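Local atomic coordinates of melanin biosynthesis protein TyrA, putative (Shewanella oneidensis, PDB entry 2IIZ), a protein that binds heme b and probably works as a peroxidase of the dye-decolorizing (DyP-type) family. Residues 93-105 with 288-300. Residues are numbered along the deposited sequence; the frame is centred on the assembly and turned at random.
Sequences NREAPAIEYDLFV and MHFTSALTGSSFF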
loop_
_atom_site.group_PDB
_atom_site.type_symbol
_atom_site.label_atom_id
_atom_site.label_comp_id
_atom_site.label_asym_id
_atom_site.label_seq_id
_atom_site.Cartn_x
_atom_site.Cartn_y
_atom_site.Cartn_z
ATOM N N ASN A 93 -16.597 -23.345 -11.901
ATOM C CA ASN A 93 -15.874 -22.079 -11.761
ATOM C C ASN A 93 -14.994 -22.026 -10.511
ATOM O O ASN A 93 -14.362 -21.009 -10.246
ATOM C CB ASN A 93 -16.854 -20.884 -11.673
ATOM C CG ASN A 93 -17.593 -20.621 -12.967
ATOM O OD1 ASN A 93 -17.140 -21.016 -14.044
ATOM N ND2 ASN A 93 -18.749 -19.947 -12.868
ATOM N N ARG A 94 -14.956 -23.095 -9.732
ATOM C CA ARG A 94 -14.211 -23.075 -8.479
ATOM C C ARG A 94 -12.818 -23.615 -8.752
ATOM O O ARG A 94 -12.599 -24.833 -8.732
ATOM C CB ARG A 94 -14.924 -23.887 -7.398
ATOM C CG ARG A 94 -16.355 -23.410 -7.111
ATOM C CD ARG A 94 -17.021 -24.250 -6.025
ATOM N NE ARG A 94 -17.107 -25.660 -6.414
ATOM C CZ ARG A 94 -18.019 -26.151 -7.243
ATOM N NH1 ARG A 94 -18.932 -25.345 -7.784
ATOM N NH2 ARG A 94 -18.012 -27.450 -7.541
ATOM N N GLU A 95 -11.891 -22.688 -9.008
ATOM C CA GLU A 95 -10.534 -23.016 -9.426
ATOM C C GLU A 95 -9.530 -22.626 -8.357
ATOM O O GLU A 95 -9.539 -21.494 -7.864
ATOM C CB GLU A 95 -10.176 -22.288 -10.721
ATOM C CG GLU A 95 -9.034 -22.969 -11.481
ATOM C CD GLU A 95 -8.692 -22.291 -12.805
ATOM O OE1 GLU A 95 -9.603 -22.098 -13.647
ATOM O OE2 GLU A 95 -7.504 -21.955 -12.999
ATOM N N ALA A 96 -8.668 -23.572 -8.010
ATOM C CA ALA A 96 -7.545 -23.343 -7.108
ATOM C C ALA A 96 -6.275 -23.706 -7.874
ATOM O O ALA A 96 -5.834 -24.866 -7.838
ATOM C CB ALA A 96 -7.684 -24.205 -5.870
ATOM N N PRO A 97 -5.686 -22.717 -8.573
ATOM C CA PRO A 97 -4.516 -22.975 -9.398
ATOM C C PRO A 97 -3.235 -23.058 -8.548
ATOM O O PRO A 97 -3.216 -22.606 -7.394
ATOM C CB PRO A 97 -4.482 -21.769 -10.349
ATOM C CG PRO A 97 -5.079 -20.669 -9.589
ATOM C CD PRO A 97 -6.083 -21.297 -8.622
ATOM N N ALA A 98 -2.192 -23.641 -9.129
ATOM C CA ALA A 98 -0.886 -23.728 -8.518
ATOM C C ALA A 98 0.044 -22.831 -9.297
ATOM O O ALA A 98 0.117 -22.906 -10.526
ATOM C CB ALA A 98 -0.376 -25.164 -8.549
ATOM N N ILE A 99 0.747 -21.979 -8.561
ATOM C CA ILE A 99 1.747 -21.062 -9.090
ATOM C C ILE A 99 2.779 -20.952 -7.978
ATOM O O ILE A 99 2.537 -20.302 -6.958
ATOM C CB ILE A 99 1.146 -19.678 -9.404
ATOM C CG1 ILE A 99 0.081 -19.793 -10.509
ATOM C CG2 ILE A 99 2.232 -18.714 -9.868
ATOM C CD1 ILE A 99 -0.676 -18.489 -10.828
ATOM N N GLU A 100 3.921 -21.592 -8.173
ATOM C CA GLU A 100 4.909 -21.740 -7.132
ATOM C C GLU A 100 5.983 -20.687 -7.312
ATOM O O GLU A 100 6.249 -20.266 -8.453
ATOM C CB GLU A 100 5.556 -23.116 -7.210
ATOM C CG GLU A 100 4.562 -24.281 -7.310
ATOM C CD GLU A 100 3.971 -24.706 -5.990
ATOM O OE1 GLU A 100 4.189 -24.039 -4.952
ATOM O OE2 GLU A 100 3.277 -25.735 -6.000
ATOM N N TYR A 101 6.581 -20.280 -6.183
ATOM C CA TYR A 101 7.696 -19.320 -6.135
ATOM C C TYR A 101 8.819 -19.929 -5.298
ATOM O O TYR A 101 8.540 -20.660 -4.347
ATOM C CB TYR A 101 7.261 -17.985 -5.512
ATOM C CG TYR A 101 6.061 -17.369 -6.195
ATOM C CD1 TYR A 101 6.210 -16.627 -7.366
ATOM C CD2 TYR A 101 4.773 -17.532 -5.670
ATOM C CE1 TYR A 101 5.110 -16.062 -8.001
ATOM C CE2 TYR A 101 3.664 -16.972 -6.292
ATOM C CZ TYR A 101 3.840 -16.237 -7.460
ATOM O OH TYR A 101 2.753 -15.677 -8.089
ATOM N N ASP A 102 10.071 -19.619 -5.655
ATOM C CA ASP A 102 11.250 -20.179 -4.976
ATOM C C ASP A 102 11.371 -19.750 -3.510
ATOM O O ASP A 102 11.700 -20.563 -2.637
ATOM C CB ASP A 102 12.541 -19.788 -5.714
ATOM C CG ASP A 102 12.677 -20.463 -7.069
ATOM O OD1 ASP A 102 11.846 -21.330 -7.416
ATOM O OD2 ASP A 102 13.624 -20.119 -7.793
ATOM N N LEU A 103 11.111 -18.475 -3.252
ATOM C CA LEU A 103 11.219 -17.924 -1.909
ATOM C C LEU A 103 10.096 -16.955 -1.598
ATOM O O LEU A 103 9.652 -16.185 -2.462
ATOM C CB LEU A 103 12.539 -17.185 -1.741
ATOM C CG LEU A 103 13.825 -17.988 -1.852
ATOM C CD1 LEU A 103 14.983 -17.008 -1.846
ATOM C CD2 LEU A 103 13.965 -18.986 -0.707
ATOM N N PHE A 104 9.664 -17.010 -0.342
ATOM C CA PHE A 104 8.625 -16.152 0.189
ATOM C C PHE A 104 9.175 -15.490 1.453
ATOM O O PHE A 104 9.692 -16.170 2.359
ATOM C CB PHE A 104 7.385 -16.994 0.486
ATOM C CG PHE A 104 6.239 -16.239 1.132
ATOM C CD1 PHE A 104 5.943 -14.926 0.791
ATOM C CD2 PHE A 104 5.446 -16.866 2.079
ATOM C CE1 PHE A 104 4.889 -14.258 1.388
ATOM C CE2 PHE A 104 4.400 -16.205 2.674
ATOM C CZ PHE A 104 4.121 -14.891 2.324
ATOM N N VAL A 105 9.062 -14.161 1.488
ATOM C CA VAL A 105 9.407 -13.375 2.647
ATOM C C VAL A 105 8.132 -12.708 3.143
ATOM O O VAL A 105 7.527 -11.853 2.458
ATOM C CB VAL A 105 10.475 -12.300 2.320
ATOM C CG1 VAL A 105 10.742 -11.425 3.517
ATOM C CG2 VAL A 105 11.769 -12.945 1.875
HETATM N N MSE A 288 -17.095 -19.439 -2.383
HETATM C CA MSE A 288 -16.298 -19.511 -3.594
HETATM C C MSE A 288 -17.020 -18.915 -4.811
HETATM O O MSE A 288 -16.394 -18.681 -5.858
HETATM C CB MSE A 288 -15.884 -20.955 -3.880
HETATM C CG MSE A 288 -14.969 -21.551 -2.827
HETATM SE SE MSE A 288 -14.023 -23.134 -3.466
HETATM C CE MSE A 288 -12.857 -22.324 -4.834
ATOM N N HIS A 289 -18.323 -18.653 -4.690
ATOM C CA HIS A 289 -19.041 -17.971 -5.787
ATOM C C HIS A 289 -18.716 -16.490 -5.812
ATOM O O HIS A 289 -19.216 -15.774 -6.675
ATOM C CB HIS A 289 -20.553 -18.092 -5.640
ATOM C CG HIS A 289 -21.054 -19.493 -5.552
ATOM N ND1 HIS A 289 -22.278 -19.798 -5.007
ATOM C CD2 HIS A 289 -20.507 -20.673 -5.939
ATOM C CE1 HIS A 289 -22.468 -21.109 -5.066
ATOM N NE2 HIS A 289 -21.407 -21.662 -5.625
ATOM N N PHE A 290 -17.893 -16.023 -4.874
ATOM C CA PHE A 290 -17.734 -14.567 -4.659
ATOM C C PHE A 290 -16.296 -14.054 -4.683
ATOM O O PHE A 290 -16.069 -12.837 -4.580
ATOM C CB PHE A 290 -18.440 -14.167 -3.356
ATOM C CG PHE A 290 -19.922 -14.459 -3.383
ATOM C CD1 PHE A 290 -20.804 -13.538 -3.906
ATOM C CD2 PHE A 290 -20.416 -15.661 -2.902
ATOM C CE1 PHE A 290 -22.161 -13.788 -3.952
ATOM C CE2 PHE A 290 -21.770 -15.936 -2.938
ATOM C CZ PHE A 290 -22.654 -14.991 -3.465
ATOM N N THR A 291 -15.345 -14.980 -4.823
ATOM C CA THR A 291 -13.928 -14.654 -4.853
ATOM C C THR A 291 -13.216 -15.690 -5.667
ATOM O O THR A 291 -13.699 -16.806 -5.773
ATOM C CB THR A 291 -13.330 -14.627 -3.451
ATOM O OG1 THR A 291 -12.006 -14.086 -3.501
ATOM C CG2 THR A 291 -13.317 -16.016 -2.837
ATOM N N SER A 292 -12.074 -15.323 -6.240
ATOM C CA SER A 292 -11.303 -16.233 -7.086
ATOM C C SER A 292 -9.858 -16.319 -6.633
ATOM O O SER A 292 -9.184 -15.284 -6.483
ATOM C CB SER A 292 -11.360 -15.752 -8.535
ATOM O OG SER A 292 -12.700 -15.442 -8.900
ATOM N N ALA A 293 -9.379 -17.548 -6.414
ATOM C CA ALA A 293 -7.973 -17.767 -6.034
ATOM C C ALA A 293 -7.067 -17.644 -7.272
ATOM O O ALA A 293 -7.090 -18.504 -8.152
ATOM C CB ALA A 293 -7.787 -19.132 -5.370
ATOM N N LEU A 294 -6.280 -16.574 -7.335
ATOM C CA LEU A 294 -5.421 -16.315 -8.488
ATOM C C LEU A 294 -4.075 -17.035 -8.420
ATOM O O LEU A 294 -3.444 -17.255 -9.461
ATOM C CB LEU A 294 -5.181 -14.816 -8.624
ATOM C CG LEU A 294 -6.429 -13.949 -8.816
ATOM C CD1 LEU A 294 -6.035 -12.489 -9.073
ATOM C CD2 LEU A 294 -7.287 -14.474 -9.962
ATOM N N THR A 295 -3.633 -17.395 -7.209
ATOM C CA THR A 295 -2.351 -18.105 -7.037
ATOM C C THR A 295 -2.495 -19.229 -6.038
ATOM O O THR A 295 -3.450 -19.248 -5.267
ATOM C CB THR A 295 -1.241 -17.157 -6.554
ATOM O OG1 THR A 295 -1.518 -16.722 -5.209
ATOM C CG2 THR A 295 -1.116 -15.948 -7.499
ATOM N N GLY A 296 -1.551 -20.163 -6.053
ATOM C CA GLY A 296 -1.533 -21.263 -5.078
ATOM C C GLY A 296 -0.137 -21.826 -4.910
ATOM O O GLY A 296 0.354 -22.503 -5.804
ATOM N N SER A 297 0.489 -21.549 -3.761
ATOM C CA SER A 297 1.912 -21.801 -3.547
ATOM C C SER A 297 2.138 -22.618 -2.279
ATOM O O SER A 297 1.568 -22.291 -1.231
ATOM C CB SER A 297 2.667 -20.477 -3.391
ATOM O OG SER A 297 2.392 -19.539 -4.423
ATOM N N SER A 298 2.966 -23.669 -2.377
ATOM C CA SER A 298 3.407 -24.431 -1.209
ATOM C C SER A 298 4.838 -24.035 -0.831
ATOM O O SER A 298 5.702 -23.911 -1.713
ATOM C CB SER A 298 3.343 -25.941 -1.486
ATOM O OG SER A 298 3.424 -26.691 -0.280
ATOM N N PHE A 299 5.076 -23.836 0.472
ATOM C CA PHE A 299 6.400 -23.493 1.006
ATOM C C PHE A 299 6.682 -24.293 2.280
ATOM O O PHE A 299 5.782 -24.893 2.878
ATOM C CB PHE A 299 6.509 -22.011 1.398
ATOM C CG PHE A 299 6.119 -21.027 0.330
ATOM C CD1 PHE A 299 7.043 -20.593 -0.612
ATOM C CD2 PHE A 299 4.832 -20.515 0.280
ATOM C CE1 PHE A 299 6.683 -19.673 -1.598
ATOM C CE2 PHE A 299 4.463 -19.591 -0.697
ATOM C CZ PHE A 299 5.393 -19.169 -1.639
ATOM N N PHE A 300 7.944 -24.292 2.695
ATOM C CA PHE A 300 8.322 -24.701 4.055
ATOM C C PHE A 300 9.140 -23.563 4.646
ATOM O O PHE A 300 10.080 -23.072 4.023
ATOM C CB PHE A 300 9.121 -26.017 4.080
ATOM C CG PHE A 300 9.218 -26.663 5.460
ATOM C CD1 PHE A 300 8.165 -27.404 5.977
ATOM C CD2 PHE A 300 10.359 -26.528 6.229
ATOM C CE1 PHE A 300 8.252 -27.992 7.233
ATOM C CE2 PHE A 300 10.451 -27.109 7.484
ATOM C CZ PHE A 300 9.399 -27.843 7.984
HETATM O O HOH W 1 -4.949 -21.469 -5.397
HETATM O O HOH W 2 6.349 -22.381 -3.955
#
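S297 and E100 show how side chains can tie a loop to a strand where backbone pairing is sparse. The hydroxyl of S297 donates from OG to I99 O over 2.7 Å, meeting the carbonyl almost head-on (C=O...donor angle 162°). One residue along, E100 folds back at chi2 (-81°), which brings OE1 within 2.9 Å of S298 N; this nearly straight bond uses the carboxylate's syn lone pair, while OE2 takes the backbone N of F86. Between the backbones, I99 N donates to G296 O at 2.8 Å, arriving from above the carbonyl plane. G296 lets the chains come this close: its CA lies 3.2 Å from P97 O, where a side chain would collide. One water bridges P97 O and T295 O.

Apolar packing extends the contact at both ends. CB of F104 sits over one face of the F299 ring, 3.7 Å from its centroid, and the two ring planes are inclined at 32°. F299 CZ reaches the edge of the Y101 ring, near its plane; a leucine in place of F299 would probably deprive F104 CB of its aromatic face and leave Y101 less firmly packed. At the heme-side end, the side chain of selenomethionine M288, in one of its two modelled conformers, crosses that of R94 at about a right angle, its CE 3.6 Å from R94 CB.

The 97-102 loop thus runs beside the break at 294-296 and the start of the 297-300 strand, joining the N- and C-terminal ferredoxin-like halves of the DyP fold. M26 of strand 21-29 and V183 of strand 179-188 pack against F299, whereas M288 rests on helix 266-276.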